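Local coordinates for D-alanyl-D-alanine carboxypeptidase (Penicillin binding protein) family protein (Francisella tularensis subsp. tularensis, PDB 6OSU), which probably removes the terminal D-alanine from cell-wall peptide precursors, as a serine D-Ala-D-Ala carboxypeptidase of the penicillin-binding protein class, at residues A[68-79]-A[182-193]; A[23-31]-A[368-376]. All coordinates share one frame; numbering follows the deposited sequence. Where two conformers were deposited one is given.

Contact 1. Residues A[68-79]-A[182-193]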
loop_
_atom_site.group_PDB
_atom_site.type_symbol
_atom_site.label_atom_id
_atom_site.label_comp_id
_atom_site.label_asym_id
_atom_site.label_seq_id
_atom_site.Cartn_x
_atom_site.Cartn_y
_atom_site.Cartn_z
ATOM N N ILE A 68 2.648 10.377 4.914
ATOM C CA ILE A 68 1.538 9.512 4.526
ATOM C C ILE A 68 0.431 9.574 5.565
ATOM O O ILE A 68 -0.758 9.634 5.224
ATOM C CB ILE A 68 2.023 8.068 4.313
ATOM C CG1 ILE A 68 3.066 8.011 3.197
ATOM C CG2 ILE A 68 0.849 7.157 3.989
ATOM C CD1 ILE A 68 3.676 6.643 3.020
ATOM N N MET A 69 0.800 9.558 6.850
ATOM C CA MET A 69 -0.203 9.674 7.902
ATOM C C MET A 69 -0.879 11.036 7.863
ATOM O O MET A 69 -2.101 11.136 8.025
ATOM C CB MET A 69 0.426 9.434 9.274
ATOM C CG MET A 69 -0.536 9.699 10.422
ATOM S SD MET A 69 -1.991 8.635 10.340
ATOM C CE MET A 69 -1.349 7.129 11.067
ATOM N N THR A 70 -0.101 12.100 7.648
ATOM C CA THR A 70 -0.698 13.426 7.529
ATOM C C THR A 70 -1.681 13.466 6.368
ATOM O O THR A 70 -2.812 13.943 6.510
ATOM C CB THR A 70 0.392 14.486 7.358
ATOM O OG1 THR A 70 1.281 14.442 8.482
ATOM C CG2 THR A 70 -0.223 15.875 7.270
ATOM N N SER A 71 -1.273 12.937 5.214
ATOM C CA SER A 71 -2.181 12.852 4.075
ATOM C C SER A 71 -3.360 11.934 4.373
ATOM O O SER A 71 -4.479 12.180 3.911
ATOM C CB SER A 71 -1.422 12.365 2.843
ATOM O OG SER A 71 -2.298 12.228 1.739
ATOM N N TYR A 72 -3.122 10.862 5.134
ATOM C CA TYR A 72 -4.204 9.961 5.526
ATOM C C TYR A 72 -5.291 10.712 6.287
ATOM O O TYR A 72 -6.486 10.553 6.011
ATOM C CB TYR A 72 -3.636 8.822 6.377
ATOM C CG TYR A 72 -4.626 7.748 6.770
ATOM C CD1 TYR A 72 -4.721 6.569 6.042
ATOM C CD2 TYR A 72 -5.452 7.904 7.880
ATOM C CE1 TYR A 72 -5.616 5.579 6.399
ATOM C CE2 TYR A 72 -6.350 6.920 8.245
ATOM C CZ TYR A 72 -6.428 5.761 7.503
ATOM O OH TYR A 72 -7.323 4.783 7.863
ATOM N N ILE A 73 -4.894 11.535 7.255
ATOM C CA ILE A 73 -5.869 12.270 8.052
ATOM C C ILE A 73 -6.587 13.317 7.203
ATOM O O ILE A 73 -7.784 13.572 7.391
ATOM C CB ILE A 73 -5.169 12.889 9.273
ATOM C CG1 ILE A 73 -4.779 11.786 10.260
ATOM C CG2 ILE A 73 -6.046 13.938 9.923
ATOM C CD1 ILE A 73 -3.887 12.249 11.382
ATOM N N VAL A 74 -5.878 13.926 6.251
ATOM C CA VAL A 74 -6.500 14.908 5.364
ATOM C C VAL A 74 -7.609 14.259 4.545
ATOM O O VAL A 74 -8.706 14.810 4.406
ATOM C CB VAL A 74 -5.442 15.563 4.455
ATOM C CG1 VAL A 74 -6.117 16.460 3.410
ATOM C CG2 VAL A 74 -4.439 16.357 5.283
ATOM N N ALA A 75 -7.337 13.074 3.989
ATOM C CA ALA A 75 -8.357 12.372 3.215
ATOM C C ALA A 75 -9.561 12.025 4.080
ATOM O O ALA A 75 -10.709 12.132 3.632
ATOM C CB ALA A 75 -7.771 11.106 2.589
ATOM N N SER A 76 -9.314 11.615 5.328
ATOM C CA SER A 76 -10.398 11.240 6.231
ATOM C C SER A 76 -11.316 12.420 6.523
ATOM O O SER A 76 -12.543 12.267 6.560
ATOM C CB SER A 76 -9.819 10.672 7.526
ATOM O OG SER A 76 -10.765 10.757 8.578
ATOM N N GLU A 77 -10.744 13.608 6.730
ATOM C CA GLU A 77 -11.575 14.779 6.992
ATOM C C GLU A 77 -12.376 15.187 5.761
ATOM O O GLU A 77 -13.502 15.683 5.892
ATOM C CB GLU A 77 -10.709 15.936 7.488
ATOM C CG GLU A 77 -10.158 15.707 8.884
ATOM C CD GLU A 77 -11.252 15.426 9.896
ATOM O OE1 GLU A 77 -12.113 16.308 10.109
ATOM O OE2 GLU A 77 -11.263 14.316 10.471
ATOM N N ILE A 78 -11.820 14.989 4.564
ATOM C CA ILE A 78 -12.580 15.254 3.346
ATOM C C ILE A 78 -13.741 14.276 3.229
ATOM O O ILE A 78 -14.889 14.675 2.999
ATOM C CB ILE A 78 -11.665 15.193 2.110
ATOM C CG1 ILE A 78 -10.591 16.280 2.176
ATOM C CG2 ILE A 78 -12.487 15.329 0.837
ATOM C CD1 ILE A 78 -9.557 16.169 1.084
ATOM N N LYS A 79 -13.462 12.981 3.398
ATOM C CA LYS A 79 -14.519 11.977 3.336
ATOM C C LYS A 79 -15.599 12.232 4.380
ATOM O O LYS A 79 -16.778 11.951 4.135
ATOM C CB LYS A 79 -13.922 10.578 3.514
ATOM C CG LYS A 79 -14.958 9.479 3.691
ATOM C CD LYS A 79 -14.339 8.091 3.662
ATOM C CE LYS A 79 -14.641 7.380 2.350
ATOM N NZ LYS A 79 -14.282 5.934 2.393
ATOM N N LEU A 182 -0.589 1.015 7.172
ATOM C CA LEU A 182 -1.102 2.342 6.850
ATOM C C LEU A 182 -1.437 2.453 5.367
ATOM O O LEU A 182 -2.517 2.929 4.995
ATOM C CB LEU A 182 -0.083 3.407 7.256
ATOM C CG LEU A 182 -0.420 4.846 6.859
ATOM C CD1 LEU A 182 -1.756 5.249 7.448
ATOM C CD2 LEU A 182 0.682 5.795 7.315
ATOM N N ALA A 183 -0.522 2.004 4.503
ATOM C CA ALA A 183 -0.752 2.102 3.064
ATOM C C ALA A 183 -1.991 1.317 2.651
ATOM O O ALA A 183 -2.830 1.819 1.898
ATOM C CB ALA A 183 0.476 1.612 2.301
ATOM N N ARG A 184 -2.126 0.081 3.140
ATOM C CA ARG A 184 -3.291 -0.732 2.794
ATOM C C ARG A 184 -4.589 -0.048 3.208
ATOM O O ARG A 184 -5.561 -0.027 2.443
ATOM C CB ARG A 184 -3.185 -2.112 3.441
ATOM C CG ARG A 184 -4.303 -3.064 3.055
ATOM C CD ARG A 184 -4.107 -4.438 3.687
ATOM N NE ARG A 184 -5.095 -5.406 3.214
ATOM C CZ ARG A 184 -6.005 -5.991 3.986
ATOM N NH1 ARG A 184 -6.056 -5.720 5.284
ATOM N NH2 ARG A 184 -6.861 -6.858 3.459
ATOM N N SER A 185 -4.623 0.520 4.416
ATOM C CA SER A 185 -5.803 1.264 4.845
ATOM C C SER A 185 -6.064 2.460 3.932
ATOM O O SER A 185 -7.218 2.770 3.610
ATOM C CB SER A 185 -5.626 1.716 6.294
ATOM O OG SER A 185 -6.759 2.432 6.746
ATOM N N TYR A 186 -4.998 3.138 3.501
ATOM C CA TYR A 186 -5.138 4.302 2.632
ATOM C C TYR A 186 -5.768 3.920 1.296
ATOM O O TYR A 186 -6.717 4.569 0.837
ATOM C CB TYR A 186 -3.763 4.943 2.429
ATOM C CG TYR A 186 -3.771 6.404 2.046
ATOM C CD1 TYR A 186 -2.971 7.314 2.722
ATOM C CD2 TYR A 186 -4.545 6.868 0.995
ATOM C CE1 TYR A 186 -2.956 8.648 2.374
ATOM C CE2 TYR A 186 -4.539 8.200 0.640
ATOM C CZ TYR A 186 -3.743 9.084 1.334
ATOM O OH TYR A 186 -3.731 10.414 0.986
ATOM N N ILE A 187 -5.248 2.867 0.655
ATOM C CA ILE A 187 -5.808 2.401 -0.615
ATOM C C ILE A 187 -7.293 2.116 -0.469
ATOM O O ILE A 187 -8.098 2.439 -1.350
ATOM C CB ILE A 187 -5.069 1.143 -1.108
ATOM C CG1 ILE A 187 -3.560 1.314 -1.024
ATOM C CG2 ILE A 187 -5.474 0.815 -2.532
ATOM C CD1 ILE A 187 -3.090 2.450 -1.792
ATOM N N TYR A 188 -7.673 1.495 0.643
ATOM C CA TYR A 188 -9.030 0.994 0.800
ATOM C C TYR A 188 -10.008 2.117 1.121
ATOM O O TYR A 188 -11.066 2.225 0.493
ATOM C CB TYR A 188 -9.050 -0.081 1.889
ATOM C CG TYR A 188 -10.427 -0.591 2.218
ATOM C CD1 TYR A 188 -11.070 -1.498 1.385
ATOM C CD2 TYR A 188 -11.086 -0.169 3.365
ATOM C CE1 TYR A 188 -12.335 -1.968 1.685
ATOM C CE2 TYR A 188 -12.349 -0.633 3.674
ATOM C CZ TYR A 188 -12.970 -1.530 2.829
ATOM O OH TYR A 188 -14.228 -1.990 3.136
ATOM N N ASN A 189 -9.664 2.970 2.086
ATOM C CA ASN A 189 -10.613 3.969 2.559
ATOM C C ASN A 189 -10.655 5.206 1.673
ATOM O O ASN A 189 -11.696 5.865 1.597
ATOM C CB ASN A 189 -10.280 4.365 3.999
ATOM C CG ASN A 189 -10.558 3.247 4.990
ATOM O OD1 ASN A 189 -9.633 2.621 5.511
ATOM N ND2 ASN A 189 -11.833 2.992 5.252
ATOM N N PHE A 190 -9.558 5.541 0.995
ATOM C CA PHE A 190 -9.448 6.801 0.259
ATOM C C PHE A 190 -8.893 6.563 -1.140
ATOM O O PHE A 190 -7.781 6.996 -1.462
ATOM C CB PHE A 190 -8.577 7.787 1.037
ATOM C CG PHE A 190 -8.908 7.852 2.501
ATOM C CD1 PHE A 190 -10.173 8.232 2.920
ATOM C CD2 PHE A 190 -7.958 7.535 3.457
ATOM C CE1 PHE A 190 -10.486 8.290 4.263
ATOM C CE2 PHE A 190 -8.262 7.597 4.803
ATOM C CZ PHE A 190 -9.530 7.974 5.208
ATOM N N PRO A 191 -9.657 5.895 -2.009
ATOM C CA PRO A 191 -9.146 5.628 -3.364
ATOM C C PRO A 191 -8.959 6.879 -4.210
ATOM O O PRO A 191 -8.039 6.910 -5.039
ATOM C CB PRO A 191 -10.208 4.693 -3.960
ATOM C CG PRO A 191 -11.441 4.988 -3.192
ATOM C CD PRO A 191 -10.998 5.323 -1.802
ATOM N N GLU A 192 -9.788 7.911 -4.037
ATOM C CA GLU A 192 -9.613 9.129 -4.824
ATOM C C GLU A 192 -8.362 9.886 -4.397
ATOM O O GLU A 192 -7.543 10.277 -5.238
ATOM C CB GLU A 192 -10.844 10.025 -4.705
ATOM C CG GLU A 192 -10.565 11.466 -5.110
ATOM C CD GLU A 192 -11.549 12.001 -6.133
ATOM O OE1 GLU A 192 -12.746 11.647 -6.055
ATOM O OE2 GLU A 192 -11.123 12.778 -7.016
ATOM N N ALA A 193 -8.201 10.111 -3.090
ATOM C CA ALA A 193 -7.005 10.791 -2.605
ATOM C C ALA A 193 -5.744 10.019 -2.953
ATOM O O ALA A 193 -4.693 10.622 -3.195
ATOM C CB ALA A 193 -7.090 11.004 -1.095
#
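The CA atoms of Tyr72 and Tyr186 lie opposite each other, 6.4 Å apart, where helices 68-79 and 182-189 run side by side in nearly the same direction. The helix axes are 10.7 Å apart and cross at 26°, and the chain leaves the second helix at Phe190. With CG anti to the backbone N (chi1 -176°), Tyr72 crosses the gap as a knob into the hole formed by Leu182, Ser185, Tyr186 and Asn189. Its CD1 packs on Leu182 CD1 at 3.5 Å, and its OH shares a hydrogen bond with Ser185 OG at 2.7 Å. Tyrosine suits this place: its ring is apolar and its tip can meet a serine. Ser64, the predicted nucleophile, lies just ahead of helix 66-79, and Lys67, the predicted proton acceptor, is in its first turn, consistent with the SxxK motif of penicillin-recognising enzymes. An aromatic cluster fills the middle: Tyr72 turns its edge to the face of Tyr186, while Phe190 points its edge, CE2 foremost, over the centre of the Tyr72 ring, the planes 80° apart. Ala75, small enough for close packing, sets CB over the Phe190 ring face, 3.4 Å from Phe190 CG. Toward the active-site end, Ile68 CG2 meets Leu182 CD2 at 3.6 Å. At the exposed end, Lys79 passes the Phe190 edge to donate from NZ to a lone pair of Asn189 O (2.7 Å).

Contact 2. Residues A[23-31]-A[368-376]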
loop_
_atom_site.group_PDB
_atom_site.type_symbol
_atom_site.label_atom_id
_atom_site.label_comp_id
_atom_site.label_asym_id
_atom_site.label_seq_id
_atom_site.Cartn_x
_atom_site.Cartn_y
_atom_site.Cartn_z
ATOM N N GLN A 23 8.109 -38.651 -14.813
ATOM C CA GLN A 23 8.575 -37.642 -13.867
ATOM C C GLN A 23 7.400 -36.786 -13.414
ATOM O O GLN A 23 6.826 -36.034 -14.209
ATOM C CB GLN A 23 9.664 -36.773 -14.494
ATOM C CG GLN A 23 10.168 -35.635 -13.606
ATOM C CD GLN A 23 10.818 -36.125 -12.322
ATOM O OE1 GLN A 23 11.267 -37.270 -12.233
ATOM N NE2 GLN A 23 10.869 -35.256 -11.316
ATOM N N LYS A 24 7.044 -36.902 -12.139
ATOM C CA LYS A 24 6.117 -35.953 -11.547
ATOM C C LYS A 24 6.743 -34.569 -11.550
ATOM O O LYS A 24 7.953 -34.420 -11.366
ATOM C CB LYS A 24 5.769 -36.354 -10.114
ATOM C CG LYS A 24 4.506 -37.179 -9.972
ATOM C CD LYS A 24 4.294 -37.587 -8.523
ATOM C CE LYS A 24 5.587 -38.116 -7.922
ATOM N NZ LYS A 24 5.461 -39.510 -7.418
ATOM N N ASP A 25 5.913 -33.554 -11.767
ATOM C CA ASP A 25 6.402 -32.185 -11.709
ATOM C C ASP A 25 6.884 -31.861 -10.300
ATOM O O ASP A 25 6.256 -32.234 -9.305
ATOM C CB ASP A 25 5.307 -31.208 -12.139
ATOM C CG ASP A 25 4.169 -31.888 -12.887
ATOM O OD1 ASP A 25 3.008 -31.449 -12.738
ATOM O OD2 ASP A 25 4.430 -32.871 -13.612
ATOM N N ILE A 26 8.013 -31.167 -10.218
ATOM C CA ILE A 26 8.612 -30.799 -8.940
ATOM C C ILE A 26 8.075 -29.431 -8.540
ATOM O O ILE A 26 8.188 -28.466 -9.304
ATOM C CB ILE A 26 10.147 -30.793 -9.021
ATOM C CG1 ILE A 26 10.624 -30.815 -10.479
ATOM C CG2 ILE A 26 10.721 -31.991 -8.289
ATOM C CD1 ILE A 26 10.593 -29.470 -11.182
ATOM N N ILE A 27 7.474 -29.350 -7.353
ATOM C CA ILE A 27 6.923 -28.090 -6.869
ATOM C C ILE A 27 8.064 -27.143 -6.534
ATOM O O ILE A 27 8.989 -27.497 -5.793
ATOM C CB ILE A 27 6.022 -28.327 -5.647
ATOM C CG1 ILE A 27 4.865 -29.256 -6.019
ATOM C CG2 ILE A 27 5.481 -27.008 -5.110
ATOM C CD1 ILE A 27 4.018 -29.694 -4.841
ATOM N N ILE A 28 8.007 -25.933 -7.079
ATOM C CA ILE A 28 9.042 -24.926 -6.879
ATOM C C ILE A 28 8.586 -23.995 -5.770
ATOM O O ILE A 28 7.572 -23.301 -5.914
ATOM C CB ILE A 28 9.308 -24.133 -8.167
ATOM C CG1 ILE A 28 9.353 -25.073 -9.375
ATOM C CG2 ILE A 28 10.579 -23.304 -8.040
ATOM C CD1 ILE A 28 10.750 -25.437 -9.842
ATOM N N ARG A 29 9.316 -23.994 -4.644
ATOM C CA ARG A 29 9.003 -23.000 -3.627
ATOM C C ARG A 29 9.643 -21.666 -4.003
ATOM O O ARG A 29 10.734 -21.643 -4.579
ATOM C CB ARG A 29 9.502 -23.438 -2.247
ATOM C CG ARG A 29 9.180 -24.876 -1.877
ATOM C CD ARG A 29 8.643 -25.012 -0.450
ATOM N NE ARG A 29 9.343 -24.177 0.527
ATOM C CZ ARG A 29 8.742 -23.309 1.338
ATOM N NH1 ARG A 29 7.425 -23.164 1.298
ATOM N NH2 ARG A 29 9.454 -22.594 2.199
ATOM N N PRO A 30 8.982 -20.549 -3.717
ATOM C CA PRO A 30 9.612 -19.245 -3.959
ATOM C C PRO A 30 10.842 -19.076 -3.077
ATOM O O PRO A 30 10.811 -19.363 -1.878
ATOM C CB PRO A 30 8.508 -18.245 -3.601
ATOM C CG PRO A 30 7.232 -19.021 -3.707
ATOM C CD PRO A 30 7.579 -20.421 -3.286
ATOM N N ALA A 31 11.935 -18.623 -3.685
ATOM C CA ALA A 31 13.184 -18.469 -2.953
ATOM C C ALA A 31 13.123 -17.249 -2.043
ATOM O O ALA A 31 12.514 -16.230 -2.381
ATOM C CB ALA A 31 14.359 -18.353 -3.922
ATOM N N VAL A 368 -0.957 -17.156 -2.429
ATOM C CA VAL A 368 -0.126 -18.359 -2.420
ATOM C C VAL A 368 0.717 -18.375 -3.690
ATOM O O VAL A 368 0.386 -17.710 -4.682
ATOM C CB VAL A 368 -0.984 -19.641 -2.304
ATOM C CG1 VAL A 368 -1.749 -19.654 -0.988
ATOM C CG2 VAL A 368 -1.941 -19.749 -3.476
ATOM N N PRO A 369 1.828 -19.114 -3.683
ATOM C CA PRO A 369 2.641 -19.220 -4.903
ATOM C C PRO A 369 1.841 -19.812 -6.054
ATOM O O PRO A 369 1.042 -20.734 -5.868
ATOM C CB PRO A 369 3.787 -20.146 -4.484
ATOM C CG PRO A 369 3.871 -19.996 -2.996
ATOM C CD PRO A 369 2.465 -19.782 -2.533
ATOM N N LYS A 370 2.061 -19.264 -7.256
ATOM C CA LYS A 370 1.407 -19.793 -8.449
ATOM C C LYS A 370 1.678 -21.281 -8.612
ATOM O O LYS A 370 0.798 -22.040 -9.034
ATOM C CB LYS A 370 1.881 -19.049 -9.696
ATOM C CG LYS A 370 1.248 -17.695 -9.937
ATOM C CD LYS A 370 1.508 -17.255 -11.373
ATOM C CE LYS A 370 2.211 -15.908 -11.441
ATOM N NZ LYS A 370 1.341 -14.781 -10.996
ATOM N N THR A 371 2.894 -21.716 -8.276
ATOM C CA THR A 371 3.280 -23.107 -8.457
ATOM C C THR A 371 2.584 -24.048 -7.482
ATOM O O THR A 371 2.572 -25.260 -7.720
ATOM C CB THR A 371 4.797 -23.242 -8.316
ATOM O OG1 THR A 371 5.216 -22.636 -7.087
ATOM C CG2 THR A 371 5.500 -22.555 -9.475
ATOM N N TYR A 372 2.011 -23.527 -6.393
ATOM C CA TYR A 372 1.306 -24.385 -5.444
ATOM C C TYR A 372 -0.109 -24.712 -5.900
ATOM O O TYR A 372 -0.640 -25.768 -5.536
ATOM C CB TYR A 372 1.221 -23.728 -4.063
ATOM C CG TYR A 372 2.492 -23.698 -3.240
ATOM C CD1 TYR A 372 2.454 -23.303 -1.908
ATOM C CD2 TYR A 372 3.724 -24.041 -3.785
ATOM C CE1 TYR A 372 3.593 -23.259 -1.140
ATOM C CE2 TYR A 372 4.877 -24.000 -3.017
ATOM C CZ TYR A 372 4.800 -23.606 -1.695
ATOM O OH TYR A 372 5.929 -23.555 -0.914
ATOM N N VAL A 373 -0.725 -23.829 -6.694
ATOM C CA VAL A 373 -2.184 -23.854 -6.847
ATOM C C VAL A 373 -2.715 -25.201 -7.327
ATOM O O VAL A 373 -3.638 -25.736 -6.688
ATOM C CB VAL A 373 -2.640 -22.686 -7.738
ATOM C CG1 VAL A 373 -4.106 -22.846 -8.098
ATOM C CG2 VAL A 373 -2.405 -21.367 -7.025
ATOM N N PRO A 374 -2.207 -25.804 -8.406
ATOM C CA PRO A 374 -2.780 -27.082 -8.855
ATOM C C PRO A 374 -2.547 -28.243 -7.901
ATOM O O PRO A 374 -3.065 -29.336 -8.154
ATOM C CB PRO A 374 -2.081 -27.327 -10.201
ATOM C CG PRO A 374 -0.805 -26.593 -10.098
ATOM C CD PRO A 374 -1.116 -25.363 -9.299
ATOM N N TYR A 375 -1.805 -28.052 -6.812
ATOM C CA TYR A 375 -1.479 -29.136 -5.893
ATOM C C TYR A 375 -2.125 -28.988 -4.524
ATOM O O TYR A 375 -1.851 -29.803 -3.637
ATOM C CB TYR A 375 0.041 -29.248 -5.736
ATOM C CG TYR A 375 0.723 -29.729 -6.988
ATOM C CD1 TYR A 375 1.090 -31.059 -7.132
ATOM C CD2 TYR A 375 0.979 -28.859 -8.038
ATOM C CE1 TYR A 375 1.705 -31.507 -8.282
ATOM C CE2 TYR A 375 1.589 -29.296 -9.191
ATOM C CZ TYR A 375 1.951 -30.620 -9.309
ATOM O OH TYR A 375 2.563 -31.060 -10.457
ATOM N N LEU A 376 -2.969 -27.982 -4.325
ATOM C CA LEU A 376 -3.604 -27.774 -3.031
ATOM C C LEU A 376 -4.776 -28.734 -2.852
ATOM O O LEU A 376 -5.438 -29.126 -3.816
ATOM C CB LEU A 376 -4.072 -26.325 -2.903
ATOM C CG LEU A 376 -2.963 -25.295 -3.134
ATOM C CD1 LEU A 376 -3.531 -23.898 -3.265
ATOM C CD2 LEU A 376 -1.930 -25.347 -2.017
#
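Ile27 lies over one face of the Tyr375 ring, its CG1 above the centre at 4.2 Å from the centroid in a CH-pi contact and its CD1 reaching toward the CG end. The carboxylate of Asp25 comes to the phenol edge of the same ring, but the modelled approach is too close to be trusted in detail. Tyr372 is bounded differently. Pro369, from its own segment, sets CG over the centre of one ring face, while Ile27 CG2 touches the ring obliquely at CD2, 3.7 Å away. One isoleucine thus divides its branches between two tyrosines: with CG1 beside the backbone N (chi1 -60°), the longer arm goes to Tyr375 and CG2 to Tyr372. At the phenol edge, Arg29 NH1 donates to Tyr372 OH at 2.7 Å, in a bent bond from a guanidinium turned 27° from the ring plane. Arg29 has two conformers, which makes this bond doubtful as a permanent link. Further along, Pro30 CG meets Pro369 CG at 3.6 Å, two rigid rings crossing at about a right angle. Thr371 hydroxyl OG1 donates to Ile28 O at 2.7 Å, lying in the carbonyl plane. The extended segment 23-31, with no regular strand partner, is thereby laid against the turn and 3-10 segment that link strands 364-369 and 376-382 of the C-terminal beta region, where Leu403 backs Ile27 and both tyrosines. The chemistry is mixed: branched aliphatic and proline surfaces supply the fit, and the threonine bond ties the backbone carbonyl of Ile28, while the charged groups sit at the exposed margin, where solvent probably weakens their pull.

How the contacts relate
Along the chain, segment 23-31 comes first, both halves of contact 1 follow, and segment 368-376 comes last, so contact 2 closes a long excursion that includes the predicted active-site residues. The two contacts do not touch: their centres are 37 Å apart, their nearest atoms about 13 Å. Contact 1 is buried beside the predicted active site, the Ile68 side chain lying about 4 Å from that of Lys278 and about 5 Å from that of Lys67. Contact 2 is partly exposed, its centre about 27 Å from the centre of the chain and away from those sites. One packs helices within the carboxypeptidase part; the other ties the N-terminal segment to the C-terminal beta region.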